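Local coordinates for structure-specific endonuclease subunit SLX4 (Thielavia terrestris, PDB 6SEI), which probably acts as the regulatory subunit of the SLX1-SLX4 endonuclease, which cuts branched DNA near junctions during repair and recombination, at residues G63-V68 with G72-G77; R21-A26 with A58-G63; A37-S40 with L46-D49; I51-L56 with G77-W82. All blocks are in the same frame, centred on the assembly; numbering follows the deposited sequence.

How the contacts relate
All four contacts lie in the helical C-terminal part of SLX4. Contacts 1, 2 and 4 share helix 53-67 and form one continuous core. Contacts 1 and 2 have G63 in common, and their centres are about 4 Å apart. Contact 4 is centred about 11 Å from each of them. V74 CG1 of contact 1 lies 3.6 Å from V79 CG2 of contact 4. T24 OG1 of contact 2 lies 2.9 Å from W82 NE1 of contact 4, a probable hydrogen bond. Contact 3 stands apart, its centre about 20 Å from that of contact 1, across the chain's centre. The calcium ion sits at contact 1, about 13 Å from the side chain of A26.

Contact 1 of 4, residues G63-V68 with G72-G77. With CA (calcium ion), chain H.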
loop_
_atom_site.group_PDB
_atom_site.type_symbol
_atom_site.label_atom_id
_atom_site.label_comp_id
_atom_site.label_asym_id
_atom_site.label_seq_id
_atom_site.Cartn_x
_atom_site.Cartn_y
_atom_site.Cartn_z
ATOM N N GLY B 63 21.935 -45.968 -23.369
ATOM C CA GLY B 63 21.280 -46.282 -24.626
ATOM C C GLY B 63 19.989 -45.537 -24.876
ATOM O O GLY B 63 19.517 -45.516 -26.021
ATOM N N GLN B 64 19.401 -44.903 -23.861
ATOM C CA GLN B 64 18.076 -44.311 -24.018
ATOM C C GLN B 64 18.121 -43.050 -24.870
ATOM O O GLN B 64 17.331 -42.895 -25.809
ATOM C CB GLN B 64 17.480 -44.012 -22.646
ATOM C CG GLN B 64 16.498 -45.051 -22.175
ATOM C CD GLN B 64 16.936 -46.467 -22.485
ATOM O OE1 GLN B 64 16.373 -47.129 -23.361
ATOM N NE2 GLN B 64 17.948 -46.943 -21.765
ATOM N N LEU B 65 19.024 -42.120 -24.542
ATOM C CA LEU B 65 19.149 -40.905 -25.340
ATOM C C LEU B 65 19.537 -41.237 -26.773
ATOM O O LEU B 65 19.018 -40.637 -27.721
ATOM C CB LEU B 65 20.175 -39.965 -24.705
ATOM C CG LEU B 65 19.837 -39.449 -23.305
ATOM C CD1 LEU B 65 21.033 -38.756 -22.677
ATOM C CD2 LEU B 65 18.639 -38.516 -23.357
ATOM N N ASP B 66 20.449 -42.198 -26.945
ATOM C CA ASP B 66 20.817 -42.657 -28.279
ATOM C C ASP B 66 19.616 -43.245 -29.007
ATOM O O ASP B 66 19.479 -43.090 -30.226
ATOM C CB ASP B 66 21.940 -43.690 -28.169
ATOM C CG ASP B 66 22.634 -43.947 -29.489
ATOM O OD1 ASP B 66 22.522 -43.102 -30.403
ATOM O OD2 ASP B 66 23.294 -45.002 -29.609
ATOM N N ARG B 67 18.733 -43.922 -28.271
ATOM C CA ARG B 67 17.547 -44.516 -28.877
ATOM C C ARG B 67 16.654 -43.451 -29.502
ATOM O O ARG B 67 16.189 -43.601 -30.638
ATOM C CB ARG B 67 16.778 -45.314 -27.823
ATOM C CG ARG B 67 15.742 -46.259 -28.381
ATOM C CD ARG B 67 14.894 -46.835 -27.266
ATOM N NE ARG B 67 13.830 -45.923 -26.848
ATOM C CZ ARG B 67 13.706 -45.431 -25.619
ATOM N NH1 ARG B 67 14.586 -45.756 -24.680
ATOM N NH2 ARG B 67 12.704 -44.612 -25.329
ATOM N N VAL B 68 16.412 -42.361 -28.775
ATOM C CA VAL B 68 15.504 -41.315 -29.227
ATOM C C VAL B 68 16.268 -40.237 -29.985
ATOM O O VAL B 68 15.789 -39.107 -30.131
ATOM C CB VAL B 68 14.725 -40.714 -28.042
ATOM C CG1 VAL B 68 13.867 -41.784 -27.379
ATOM C CG2 VAL B 68 15.677 -40.090 -27.035
ATOM N N GLY B 72 25.241 -38.065 -27.107
ATOM C CA GLY B 72 25.762 -37.199 -26.065
ATOM C C GLY B 72 25.342 -37.712 -24.702
ATOM O O GLY B 72 24.396 -38.485 -24.556
ATOM N N GLU B 73 26.063 -37.268 -23.681
ATOM C CA GLU B 73 25.830 -37.716 -22.317
ATOM C C GLU B 73 25.089 -36.644 -21.531
ATOM O O GLU B 73 25.302 -35.445 -21.736
ATOM C CB GLU B 73 27.151 -38.060 -21.627
ATOM C CG GLU B 73 27.791 -39.347 -22.136
ATOM C CD GLU B 73 28.153 -40.301 -21.013
ATOM O OE1 GLU B 73 28.901 -39.886 -20.098
ATOM O OE2 GLU B 73 27.682 -41.461 -21.041
ATOM N N VAL B 74 24.211 -37.083 -20.638
ATOM C CA VAL B 74 23.433 -36.189 -19.792
ATOM C C VAL B 74 24.084 -36.138 -18.416
ATOM O O VAL B 74 24.595 -37.150 -17.915
ATOM C CB VAL B 74 21.955 -36.637 -19.721
ATOM C CG1 VAL B 74 21.744 -37.746 -18.696
ATOM C CG2 VAL B 74 21.045 -35.451 -19.437
ATOM N N ALA B 75 24.108 -34.949 -17.822
ATOM C CA ALA B 75 24.698 -34.802 -16.500
ATOM C C ALA B 75 23.612 -34.835 -15.436
ATOM O O ALA B 75 22.502 -34.337 -15.671
ATOM C CB ALA B 75 25.474 -33.489 -16.394
ATOM N N PRO B 76 23.894 -35.419 -14.268
ATOM C CA PRO B 76 22.836 -35.559 -13.251
ATOM C C PRO B 76 22.177 -34.244 -12.876
ATOM O O PRO B 76 20.977 -34.229 -12.573
ATOM C CB PRO B 76 23.568 -36.193 -12.056
ATOM C CG PRO B 76 25.033 -36.075 -12.364
ATOM C CD PRO B 76 25.156 -36.051 -13.849
ATOM N N GLY B 77 22.919 -33.135 -12.905
ATOM C CA GLY B 77 22.305 -31.845 -12.643
ATOM C C GLY B 77 21.333 -31.433 -13.731
ATOM O O GLY B 77 20.294 -30.829 -13.451
HETATM CA CA CA H . 23.374 -42.132 -32.645
HETATM O O HOH W 1 24.818 -43.701 -31.675
#
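L65 joins the end of helix 53-67 to the loop that carries G72 and V74. G63 has a positive phi (117°), yet its carbonyl accepts R67 N, with R67 N to G63 O at 2.9 Å. Q64 sends its amide back to the previous turn, where NE2 bonds to the backbone O of W59. L65 turns to the loop. Its CG stands beside the backbone N, with chi1 at -62°, and this directs the branched end at V74. There CD1 touches V74 CB at 3.8 Å and rests 3.9 Å from G72 O. The two side chains cross at about a right angle, and CD1 is the methyl that touches. The side-chain contact is apolar, and no hydrogen bond links the segments.

D66 does not touch the loop; it binds the calcium ion. Its OD1 is 2.6 Å from the metal, while OD2 stays at 4.2 Å, so one carboxylate oxygen carries the bond. A water at 2.3 Å from the calcium ion and D71 OD1 are further ligands. R67 folds back along its own helix: NH1 makes a weak bond to Q64 OE1, and NH2 bonds to T29 OG1 of helix 12-29. V68 leaves the helical conformation, and its side chain packs on A26 and T29 of helix 12-29.

On the loop side, N61 OD1 of helix 53-67 accepts a bond from V74 N. V74 also packs on T57 of that helix and on I23 of helix 12-29. The loop then enters helix 76-85, so three helices come together here.

Contact 2 of 4, residues R21-A26 with A58-G63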
loop_
_atom_site.group_PDB
_atom_site.type_symbol
_atom_site.label_atom_id
_atom_site.label_comp_id
_atom_site.label_asym_id
_atom_site.label_seq_id
_atom_site.Cartn_x
_atom_site.Cartn_y
_atom_site.Cartn_z
ATOM N N ARG B 21 13.529 -32.133 -24.253
ATOM C CA ARG B 21 12.606 -32.871 -25.110
ATOM C C ARG B 21 13.126 -34.274 -25.393
ATOM O O ARG B 21 12.340 -35.224 -25.499
ATOM C CB ARG B 21 12.375 -32.114 -26.419
ATOM C CG ARG B 21 11.339 -31.007 -26.327
ATOM C CD ARG B 21 10.882 -30.565 -27.712
ATOM N NE ARG B 21 11.453 -29.276 -28.100
ATOM C CZ ARG B 21 10.770 -28.134 -28.139
ATOM N NH1 ARG B 21 11.371 -27.008 -28.505
ATOM N NH2 ARG B 21 9.485 -28.119 -27.809
ATOM N N TYR B 22 14.450 -34.423 -25.517
ATOM C CA TYR B 22 15.038 -35.746 -25.703
ATOM C C TYR B 22 14.896 -36.595 -24.445
ATOM O O TYR B 22 14.664 -37.805 -24.533
ATOM C CB TYR B 22 16.510 -35.622 -26.092
ATOM C CG TYR B 22 16.750 -35.322 -27.553
ATOM C CD1 TYR B 22 16.347 -36.211 -28.541
ATOM C CD2 TYR B 22 17.389 -34.154 -27.943
ATOM C CE1 TYR B 22 16.570 -35.938 -29.879
ATOM C CE2 TYR B 22 17.617 -33.873 -29.276
ATOM C CZ TYR B 22 17.207 -34.767 -30.240
ATOM O OH TYR B 22 17.434 -34.485 -31.567
ATOM N N ILE B 23 15.047 -35.985 -23.267
ATOM C CA ILE B 23 14.870 -36.731 -22.026
ATOM C C ILE B 23 13.415 -37.147 -21.860
ATOM O O ILE B 23 13.118 -38.291 -21.492
ATOM C CB ILE B 23 15.355 -35.905 -20.821
ATOM C CG1 ILE B 23 16.817 -35.499 -20.992
ATOM C CG2 ILE B 23 15.174 -36.689 -19.531
ATOM C CD1 ILE B 23 17.275 -34.493 -19.969
ATOM N N THR B 24 12.487 -36.226 -22.123
ATOM C CA THR B 24 11.067 -36.548 -22.025
ATOM C C THR B 24 10.716 -37.725 -22.922
ATOM O O THR B 24 10.149 -38.722 -22.462
ATOM C CB THR B 24 10.228 -35.322 -22.386
ATOM O OG1 THR B 24 10.651 -34.209 -21.587
ATOM C CG2 THR B 24 8.748 -35.587 -22.136
ATOM N N GLN B 25 11.072 -37.639 -24.207
ATOM C CA GLN B 25 10.745 -38.717 -25.134
ATOM C C GLN B 25 11.399 -40.027 -24.712
ATOM O O GLN B 25 10.791 -41.096 -24.834
ATOM C CB GLN B 25 11.163 -38.335 -26.551
ATOM C CG GLN B 25 10.243 -38.883 -27.628
ATOM C CD GLN B 25 9.000 -38.024 -27.836
ATOM O OE1 GLN B 25 8.181 -37.852 -26.927
ATOM N NE2 GLN B 25 8.857 -37.476 -29.040
ATOM N N ALA B 26 12.628 -39.964 -24.196
ATOM C CA ALA B 26 13.299 -41.177 -23.741
ATOM C C ALA B 26 12.514 -41.850 -22.620
ATOM O O ALA B 26 12.254 -43.058 -22.665
ATOM C CB ALA B 26 14.725 -40.850 -23.288
ATOM N N ALA B 58 21.969 -42.522 -14.982
ATOM C CA ALA B 58 22.678 -43.643 -15.588
ATOM C C ALA B 58 21.820 -44.339 -16.636
ATOM O O ALA B 58 22.330 -44.777 -17.674
ATOM C CB ALA B 58 23.110 -44.633 -14.507
ATOM N N TRP B 59 20.511 -44.437 -16.386
ATOM C CA TRP B 59 19.621 -45.131 -17.313
ATOM C C TRP B 59 19.518 -44.398 -18.646
ATOM O O TRP B 59 19.456 -45.033 -19.704
ATOM C CB TRP B 59 18.240 -45.291 -16.679
ATOM C CG TRP B 59 17.252 -46.023 -17.529
ATOM C CD1 TRP B 59 17.170 -47.372 -17.714
ATOM C CD2 TRP B 59 16.189 -45.446 -18.302
ATOM N NE1 TRP B 59 16.125 -47.673 -18.558
ATOM C CE2 TRP B 59 15.509 -46.509 -18.933
ATOM C CE3 TRP B 59 15.750 -44.138 -18.524
ATOM C CZ2 TRP B 59 14.412 -46.302 -19.768
ATOM C CZ3 TRP B 59 14.661 -43.935 -19.357
ATOM C CH2 TRP B 59 14.002 -45.012 -19.964
ATOM N N LEU B 60 19.495 -43.064 -18.614
ATOM C CA LEU B 60 19.379 -42.294 -19.849
ATOM C C LEU B 60 20.635 -42.409 -20.704
ATOM O O LEU B 60 20.547 -42.401 -21.937
ATOM C CB LEU B 60 19.090 -40.829 -19.528
ATOM C CG LEU B 60 17.735 -40.503 -18.895
ATOM C CD1 LEU B 60 17.807 -39.198 -18.120
ATOM C CD2 LEU B 60 16.644 -40.433 -19.951
ATOM N N ASN B 61 21.802 -42.518 -20.078
ATOM C CA ASN B 61 23.063 -42.603 -20.800
ATOM C C ASN B 61 23.444 -44.030 -21.166
ATOM O O ASN B 61 24.510 -44.238 -21.754
ATOM C CB ASN B 61 24.185 -41.967 -19.973
ATOM C CG ASN B 61 23.941 -40.500 -19.696
ATOM O OD1 ASN B 61 23.488 -39.760 -20.569
ATOM N ND2 ASN B 61 24.239 -40.071 -18.474
ATOM N N SER B 62 22.606 -45.014 -20.835
ATOM C CA SER B 62 22.858 -46.414 -21.151
ATOM C C SER B 62 22.123 -46.867 -22.409
ATOM O O SER B 62 21.719 -48.031 -22.508
ATOM C CB SER B 62 22.472 -47.303 -19.968
ATOM O OG SER B 62 23.322 -47.082 -18.859
ATOM N N GLY B 63 21.935 -45.968 -23.369
ATOM C CA GLY B 63 21.280 -46.282 -24.626
ATOM C C GLY B 63 19.989 -45.537 -24.876
ATOM O O GLY B 63 19.517 -45.516 -26.021
#
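L60 packs against I23 and A26 where segments 21-26 and 58-63 cross. This is orthogonal helix packing within the Slx4 endonuclease family domain. The axes of the two short segments run at 91° to each other and come within 11.2 Å. L60 reaches over with both methyls: CD1 touches I23 CG2 at 3.9 Å, and CD2 meets A26 CB at 3.9 Å. The side chains of I23 and L60 lie about perpendicular. I23 CG2 is also 4.0 Å from L60 CD2, close to both branches of the leucine.

W59 makes the second point of contact. Its CG is anti to the backbone N (chi1 -179°), which carries the indole along toward helix 12-29. The ring presents its edge, with CH2 3.8 Å from A26 O and the oxygen near the ring plane. The same oxygen also accepts a bond from R67 NH2.

Further out, the rings of W41 and W59 meet. V79 touches L60, and W82 touches I23, both from helix 76-85. Helix 53-67 widens into a pi-type turn at 60-63. Within this turn S62 OG donates to A58 O at 2.8 Å, from 37° out of the carbonyl plane.

Contact 3 of 4, residues A37-S40 with L46-D49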
loop_
_atom_site.group_PDB
_atom_site.type_symbol
_atom_site.label_atom_id
_atom_site.label_comp_id
_atom_site.label_asym_id
_atom_site.label_seq_id
_atom_site.Cartn_x
_atom_site.Cartn_y
_atom_site.Cartn_z
ATOM N N ALA B 37 5.299 -54.605 -9.721
ATOM C CA ALA B 37 6.298 -54.365 -8.690
ATOM C C ALA B 37 7.560 -53.716 -9.239
ATOM O O ALA B 37 8.394 -53.258 -8.451
ATOM C CB ALA B 37 6.658 -55.678 -7.993
ATOM N N ASN B 38 7.718 -53.661 -10.559
ATOM C CA ASN B 38 8.919 -53.126 -11.197
ATOM C C ASN B 38 8.513 -52.121 -12.269
ATOM O O ASN B 38 8.635 -52.387 -13.471
ATOM C CB ASN B 38 9.766 -54.254 -11.784
ATOM C CG ASN B 38 11.155 -53.800 -12.158
ATOM O OD1 ASN B 38 11.931 -53.366 -11.305
ATOM N ND2 ASN B 38 11.482 -53.897 -13.442
ATOM N N PRO B 39 8.043 -50.942 -11.863
ATOM C CA PRO B 39 7.573 -49.958 -12.841
ATOM C C PRO B 39 8.724 -49.312 -13.590
ATOM O O PRO B 39 9.851 -49.222 -13.094
ATOM C CB PRO B 39 6.834 -48.933 -11.978
ATOM C CG PRO B 39 7.550 -48.988 -10.672
ATOM C CD PRO B 39 7.962 -50.426 -10.483
ATOM N N SER B 40 8.425 -48.858 -14.804
ATOM C CA SER B 40 9.386 -48.085 -15.570
ATOM C C SER B 40 9.606 -46.728 -14.910
ATOM O O SER B 40 8.850 -46.303 -14.032
ATOM C CB SER B 40 8.902 -47.903 -17.007
ATOM O OG SER B 40 7.865 -46.939 -17.074
ATOM N N LEU B 46 4.842 -41.031 -12.489
ATOM C CA LEU B 46 3.389 -40.901 -12.411
ATOM C C LEU B 46 2.862 -41.271 -11.031
ATOM O O LEU B 46 1.841 -40.730 -10.594
ATOM C CB LEU B 46 2.724 -41.767 -13.480
ATOM C CG LEU B 46 2.972 -41.337 -14.924
ATOM C CD1 LEU B 46 2.313 -42.308 -15.891
ATOM C CD2 LEU B 46 2.466 -39.924 -15.147
ATOM N N MET B 47 3.535 -42.182 -10.333
ATOM C CA MET B 47 3.141 -42.576 -8.987
ATOM C C MET B 47 3.862 -41.780 -7.907
ATOM O O MET B 47 3.770 -42.138 -6.729
ATOM C CB MET B 47 3.392 -44.073 -8.783
ATOM C CG MET B 47 2.617 -44.968 -9.735
ATOM S SD MET B 47 2.815 -46.720 -9.349
ATOM C CE MET B 47 4.544 -46.955 -9.755
ATOM N N TYR B 48 4.579 -40.720 -8.288
ATOM C CA TYR B 48 5.318 -39.852 -7.366
ATOM C C TYR B 48 6.399 -40.602 -6.589
ATOM O O TYR B 48 6.704 -40.250 -5.447
ATOM C CB TYR B 48 4.392 -39.135 -6.380
ATOM C CG TYR B 48 3.168 -38.479 -6.975
ATOM C CD1 TYR B 48 3.268 -37.304 -7.712
ATOM C CD2 TYR B 48 1.906 -39.019 -6.770
ATOM C CE1 TYR B 48 2.139 -36.697 -8.244
ATOM C CE2 TYR B 48 0.777 -38.423 -7.292
ATOM C CZ TYR B 48 0.895 -37.266 -8.028
ATOM O OH TYR B 48 -0.240 -36.686 -8.545
ATOM N N ASP B 49 6.988 -41.635 -7.179
ATOM C CA ASP B 49 8.192 -42.210 -6.597
ATOM C C ASP B 49 9.276 -41.137 -6.559
ATOM O O ASP B 49 9.572 -40.537 -7.603
ATOM C CB ASP B 49 8.690 -43.408 -7.407
ATOM C CG ASP B 49 7.838 -44.654 -7.222
ATOM O OD1 ASP B 49 7.107 -44.759 -6.212
ATOM O OD2 ASP B 49 7.913 -45.543 -8.098
#
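M47 reaches P39 through a chain extended at chi2 and bent at its end. Its CG stands beside the backbone N, with chi1 at -60°. Chi2 is -174°, and chi3 turns at -68° to swing the terminal methyl onto the proline. M47 CE then touches P39 CG at 3.7 Å and P39 CB at 3.8 Å. The methyl therefore meets the CB-CG side of the pyrrolidine ring, and the two side chains cross at about a right angle. D49 also turns its side chain toward the proline, but its approach is looser, with OD2 4.3 Å from P39 CG.

The contact joins the loops that flank helix 41-46. P39 lies in the loop that leads in, just before the N-cap residue S40. The S40 side chain caps a backbone N of the helix, and S40 N bonds to E43 OE1, an arrangement consistent with a capping box. At the other end M47 is the first residue to leave helical angles. Y48, with positive phi, is the C-prime residue of a Schellman motif, in which D49 N pairs with K44 O and Y48 N with M45 O.

The chain of another protein borders the region, consistent with SLX1. It packs an apolar side chain on P39 and a basic one on M47.

The methionine-proline pair is purely apolar. The carboxylate beside it has its charge matched twice: OD2 forms a salt bridge to K44 NZ, and OD1 one to a basic residue of the other protein. D49 thus probably stays ionised next to the apolar pair and ties this corner to the partner.

Contact 4 of 4, residues I51-L56 with G77-W82; sequences IILEDL and GDVKKW
L53, V79 and L56 carry the contact between the start of helix 53-67 and helix 76-85. L53 has the largest share. It points at the other helix and lays one methyl on the backbone: CD2 lies 3.6 Å from K80 CA and 3.8 Å from K80 N. Its other methyl, CD1, meets the first part of the lysine chain at K80 CG, 3.9 Å away. The leucine thus sits over one turn of helix 76-85, with CD2 on the K80 backbone and CB, and CD1 on its CB and CG.

V79 is the main partner on that helix. Its CG1 is anti to the backbone N (chi1 176°) and faces helix 53-67. There it meets L56 CD2 at 3.7 Å, while L53 CD2 is farther away at 4.3 Å. L56 takes a different first torsion from L53, with CG anti to the backbone N at 177°. L56 also rests on W41 and M45 of helix 41-46, so it is packed from two directions.

K80 lends only its aliphatic part to the contact. Beyond CG its chain is extended and leads away from L53. NZ makes a hydrogen bond to the backbone of the chain of another protein.

Segment 51-56 begins as strand 51-52, which pairs in parallel with strand 90-91. The two helices lie on the path between these strands, in strand-helix-helix-strand order. Their buried leucine-valine packing is part of the small helical core of the Slx4 endonuclease family domain, which belongs to the helix-turn-helix clan.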
loop_
_atom_site.group_PDB
_atom_site.type_symbol
_atom_site.label_atom_id
_atom_site.label_comp_id
_atom_site.label_asym_id
_atom_site.label_seq_id
_atom_site.Cartn_x
_atom_site.Cartn_y
_atom_site.Cartn_z
ATOM N N ILE B 51 12.578 -39.692 -7.213
ATOM C CA ILE B 51 13.465 -40.152 -8.277
ATOM C C ILE B 51 14.911 -39.982 -7.829
ATOM O O ILE B 51 15.393 -38.859 -7.656
ATOM C CB ILE B 51 13.198 -39.396 -9.583
ATOM C CG1 ILE B 51 11.763 -39.641 -10.049
ATOM C CG2 ILE B 51 14.192 -39.806 -10.657
ATOM C CD1 ILE B 51 11.402 -41.104 -10.165
ATOM N N ILE B 52 15.614 -41.097 -7.648
ATOM C CA ILE B 52 17.042 -41.027 -7.367
ATOM C C ILE B 52 17.759 -40.636 -8.654
ATOM O O ILE B 52 17.704 -41.359 -9.658
ATOM C CB ILE B 52 17.559 -42.355 -6.800
ATOM C CG1 ILE B 52 17.124 -42.501 -5.340
ATOM C CG2 ILE B 52 19.073 -42.425 -6.911
ATOM C CD1 ILE B 52 17.048 -43.932 -4.862
ATOM N N LEU B 53 18.431 -39.482 -8.625
ATOM C CA LEU B 53 18.902 -38.845 -9.853
ATOM C C LEU B 53 19.953 -39.688 -10.565
ATOM O O LEU B 53 19.833 -39.957 -11.764
ATOM C CB LEU B 53 19.450 -37.455 -9.537
ATOM C CG LEU B 53 18.391 -36.435 -9.127
ATOM C CD1 LEU B 53 18.995 -35.320 -8.298
ATOM C CD2 LEU B 53 17.694 -35.884 -10.363
ATOM N N GLU B 54 20.996 -40.111 -9.849
ATOM C CA GLU B 54 22.060 -40.872 -10.494
ATOM C C GLU B 54 21.559 -42.190 -11.068
ATOM O O GLU B 54 22.213 -42.759 -11.946
ATOM C CB GLU B 54 23.202 -41.125 -9.509
ATOM C CG GLU B 54 23.732 -39.864 -8.834
ATOM C CD GLU B 54 22.995 -39.537 -7.546
ATOM O OE1 GLU B 54 21.933 -40.147 -7.292
ATOM O OE2 GLU B 54 23.481 -38.674 -6.785
ATOM N N ASP B 55 20.411 -42.680 -10.599
ATOM C CA ASP B 55 19.810 -43.875 -11.180
ATOM C C ASP B 55 19.164 -43.572 -12.525
ATOM O O ASP B 55 19.447 -44.242 -13.523
ATOM C CB ASP B 55 18.788 -44.467 -10.213
ATOM C CG ASP B 55 19.436 -45.182 -9.052
ATOM O OD1 ASP B 55 20.664 -45.404 -9.105
ATOM O OD2 ASP B 55 18.721 -45.523 -8.088
ATOM N N LEU B 56 18.284 -42.568 -12.572
ATOM C CA LEU B 56 17.715 -42.160 -13.853
ATOM C C LEU B 56 18.793 -41.604 -14.776
ATOM O O LEU B 56 18.757 -41.834 -15.991
ATOM C CB LEU B 56 16.607 -41.128 -13.640
ATOM C CG LEU B 56 15.986 -40.581 -14.930
ATOM C CD1 LEU B 56 15.205 -41.667 -15.657
ATOM C CD2 LEU B 56 15.107 -39.371 -14.655
ATOM N N GLY B 77 22.919 -33.135 -12.905
ATOM C CA GLY B 77 22.305 -31.845 -12.643
ATOM C C GLY B 77 21.333 -31.433 -13.731
ATOM O O GLY B 77 20.294 -30.829 -13.451
ATOM N N ASP B 78 21.656 -31.751 -14.986
ATOM C CA ASP B 78 20.718 -31.507 -16.075
ATOM C C ASP B 78 19.457 -32.344 -15.903
ATOM O O ASP B 78 18.343 -31.862 -16.136
ATOM C CB ASP B 78 21.385 -31.804 -17.417
ATOM C CG ASP B 78 22.322 -30.694 -17.861
ATOM O OD1 ASP B 78 22.039 -29.514 -17.556
ATOM O OD2 ASP B 78 23.341 -31.006 -18.514
ATOM N N VAL B 79 19.617 -33.605 -15.489
ATOM C CA VAL B 79 18.468 -34.445 -15.168
ATOM C C VAL B 79 17.723 -33.891 -13.962
ATOM O O VAL B 79 16.497 -34.017 -13.867
ATOM C CB VAL B 79 18.933 -35.900 -14.943
ATOM C CG1 VAL B 79 17.779 -36.786 -14.516
ATOM C CG2 VAL B 79 19.576 -36.442 -16.204
ATOM N N LYS B 80 18.439 -33.259 -13.029
ATOM C CA LYS B 80 17.776 -32.636 -11.887
ATOM C C LYS B 80 16.973 -31.416 -12.320
ATOM O O LYS B 80 15.824 -31.237 -11.900
ATOM C CB LYS B 80 18.802 -32.252 -10.819
ATOM C CG LYS B 80 18.166 -31.718 -9.546
ATOM C CD LYS B 80 19.174 -31.053 -8.626
ATOM C CE LYS B 80 18.462 -30.210 -7.573
ATOM N NZ LYS B 80 19.341 -29.161 -6.992
ATOM N N LYS B 81 17.568 -30.558 -13.155
ATOM C CA LYS B 81 16.826 -29.440 -13.731
ATOM C C LYS B 81 15.553 -29.921 -14.415
ATOM O O LYS B 81 14.480 -29.335 -14.239
ATOM C CB LYS B 81 17.702 -28.683 -14.729
ATOM C CG LYS B 81 18.744 -27.767 -14.115
ATOM C CD LYS B 81 19.478 -26.999 -15.211
ATOM C CE LYS B 81 20.361 -25.901 -14.635
ATOM N NZ LYS B 81 20.968 -25.054 -15.704
ATOM N N TRP B 82 15.660 -30.999 -15.199
ATOM C CA TRP B 82 14.509 -31.512 -15.939
ATOM C C TRP B 82 13.392 -31.932 -14.995
ATOM O O TRP B 82 12.224 -31.588 -15.207
ATOM C CB TRP B 82 14.932 -32.687 -16.822
ATOM C CG TRP B 82 13.809 -33.262 -17.642
ATOM C CD1 TRP B 82 13.397 -32.844 -18.878
ATOM C CD2 TRP B 82 12.949 -34.355 -17.282
ATOM N NE1 TRP B 82 12.337 -33.609 -19.308
ATOM C CE2 TRP B 82 12.043 -34.541 -18.347
ATOM C CE3 TRP B 82 12.859 -35.191 -16.165
ATOM C CZ2 TRP B 82 11.063 -35.530 -18.327
ATOM C CZ3 TRP B 82 11.884 -36.172 -16.147
ATOM C CH2 TRP B 82 11.001 -36.334 -17.222
#